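Local coordinates for MPN domain-containing protein (Archaeoglobus fulgidus, PDB 1OI0), which probably acts as a zinc-dependent metallopeptidase of the JAB1/MPN family, binding a zinc ion at its presumed active site, at residues E82-S85 / L86-R89. Numbering follows the deposited sequence.
With ZN (zinc ion), chain E; 144 (tris-hydroxymethyl-methyl-ammonium), chain F.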
loop_
_atom_site.group_PDB
_atom_site.type_symbol
_atom_site.label_atom_id
_atom_site.label_comp_id
_atom_site.label_asym_id
_atom_site.label_seq_id
_atom_site.Cartn_x
_atom_site.Cartn_y
_atom_site.Cartn_z
ATOM N N GLU A 82 -9.038 10.678 -7.425
ATOM C CA GLU A 82 -8.125 11.313 -6.483
ATOM C C GLU A 82 -6.917 10.418 -6.246
ATOM O O GLU A 82 -5.785 10.892 -6.195
ATOM C CB GLU A 82 -8.819 11.584 -5.142
ATOM C CG GLU A 82 -9.836 12.719 -5.145
ATOM C CD GLU A 82 -11.115 12.376 -5.883
ATOM O OE1 GLU A 82 -11.336 11.185 -6.191
ATOM O OE2 GLU A 82 -11.913 13.304 -6.142
ATOM N N ASP A 83 -7.161 9.120 -6.102
ATOM C CA ASP A 83 -6.069 8.184 -5.872
ATOM C C ASP A 83 -5.111 8.180 -7.050
ATOM O O ASP A 83 -3.894 8.167 -6.869
ATOM C CB ASP A 83 -6.604 6.773 -5.640
ATOM C CG ASP A 83 -7.258 6.614 -4.281
ATOM O OD1 ASP A 83 -7.137 7.533 -3.440
ATOM O OD2 ASP A 83 -7.888 5.562 -4.055
ATOM N N LEU A 84 -5.662 8.193 -8.256
ATOM C CA LEU A 84 -4.831 8.197 -9.448
ATOM C C LEU A 84 -3.880 9.390 -9.440
ATOM O O LEU A 84 -2.727 9.264 -9.845
ATOM C CB LEU A 84 -5.702 8.211 -10.706
ATOM C CG LEU A 84 -5.888 6.859 -11.410
ATOM C CD1 LEU A 84 -6.189 5.757 -10.406
ATOM C CD2 LEU A 84 -7.000 6.978 -12.444
ATOM N N SER A 85 -4.350 10.542 -8.970
ATOM C CA SER A 85 -3.495 11.725 -8.925
ATOM C C SER A 85 -2.390 11.552 -7.883
ATOM O O SER A 85 -1.307 12.126 -8.013
ATOM C CB SER A 85 -4.318 12.990 -8.630
ATOM O OG SER A 85 -4.840 12.990 -7.314
ATOM N N LEU A 86 -2.668 10.765 -6.845
ATOM C CA LEU A 86 -1.682 10.496 -5.806
ATOM C C LEU A 86 -0.625 9.541 -6.370
ATOM O O LEU A 86 0.577 9.749 -6.200
ATOM C CB LEU A 86 -2.351 9.843 -4.587
ATOM C CG LEU A 86 -1.381 9.248 -3.556
ATOM C CD1 LEU A 86 -0.601 10.369 -2.871
ATOM C CD2 LEU A 86 -2.148 8.433 -2.525
ATOM N N PHE A 87 -1.091 8.505 -7.059
ATOM C CA PHE A 87 -0.206 7.499 -7.640
ATOM C C PHE A 87 0.816 8.083 -8.615
ATOM O O PHE A 87 1.964 7.644 -8.657
ATOM C CB PHE A 87 -1.028 6.428 -8.361
ATOM C CG PHE A 87 -1.972 5.666 -7.468
ATOM C CD1 PHE A 87 -1.989 5.881 -6.092
ATOM C CD2 PHE A 87 -2.832 4.716 -8.007
ATOM C CE1 PHE A 87 -2.847 5.162 -5.268
ATOM C CE2 PHE A 87 -3.696 3.989 -7.187
ATOM C CZ PHE A 87 -3.701 4.216 -5.813
ATOM N N THR A 88 0.401 9.077 -9.392
ATOM C CA THR A 88 1.279 9.690 -10.387
ATOM C C THR A 88 2.357 10.625 -9.846
ATOM O O THR A 88 3.360 10.866 -10.518
ATOM C CB THR A 88 0.466 10.489 -11.426
ATOM O OG1 THR A 88 -0.174 11.597 -10.783
ATOM C CG2 THR A 88 -0.590 9.612 -12.066
ATOM N N ARG A 89 2.160 11.154 -8.644
ATOM C CA ARG A 89 3.119 12.092 -8.067
ATOM C C ARG A 89 4.499 11.515 -7.776
ATOM O O ARG A 89 5.515 12.188 -7.970
ATOM C CB ARG A 89 2.548 12.717 -6.794
ATOM C CG ARG A 89 1.353 13.620 -7.034
ATOM C CD ARG A 89 0.959 14.316 -5.751
ATOM N NE ARG A 89 -0.310 15.025 -5.862
ATOM C CZ ARG A 89 -0.447 16.290 -6.241
ATOM N NH1 ARG A 89 0.611 17.030 -6.560
ATOM N NH2 ARG A 89 -1.656 16.820 -6.287
HETATM ZN ZN ZN E . -8.276 6.009 -1.968
HETATM C C1 144 F . -10.564 7.033 -2.736
HETATM N N 144 F . -10.854 7.965 -1.653
HETATM C C2 144 F . -9.562 8.388 -1.025
HETATM O O2 144 F . -8.520 7.720 -0.481
HETATM C C3 144 F . -11.808 7.232 -0.723
HETATM O O3 144 F . -12.212 8.004 0.423
HETATM C C4 144 F . -11.462 9.143 -2.311
HETATM O O4 144 F . -10.915 9.960 -3.568
HETATM O O HOH W 1 -3.022 14.232 -5.464
#
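D83 and F87, one helical turn apart, show how a single helix can hold a metal ligand while packing against a sheet, here in the beta-alpha-beta unit of the JAB/MPN fold. The F87 ring lies back along its own helix, with CG anti to the carbonyl carbon (chi1 -61°), and one face passes over the D83 carbonyl: D83 O stands 3.0 Å above the ring plane, displaced toward the rim. Farther along the ring, F87 CZ meets D83 CB at 3.9 Å. D83 O also accepts the helix bond from F87 N, 2.8 Å away. Both side chains also rest on I96, and the ring stacks with H94. Replacing F87 by an alanine would remove the ring, and H94 would probably lose its stacking partner and D83 CB its aromatic neighbour. Beyond CB, the D83 carboxylate grips zinc with both oxygens, OD2 at 2.2 Å and OD1 at 2.4 Å, alongside H70, H72 and O2 of the bound tris molecule. S80 OG hydrogen-bonds both E82 OE1 and D83 N, and E82 OE1 also receives a weak bond from tris O4. On the polar flank, S85 OG bonds back to E82 O at 2.6 Å, an acceptor shared with L86 N, while T88 OG1 approaches S85 O from above the carbonyl plane. A water donates to S85 OG and accepts from R89 NE, its oxygen 2.9 Å from NE and in plane at the guanidinium edge.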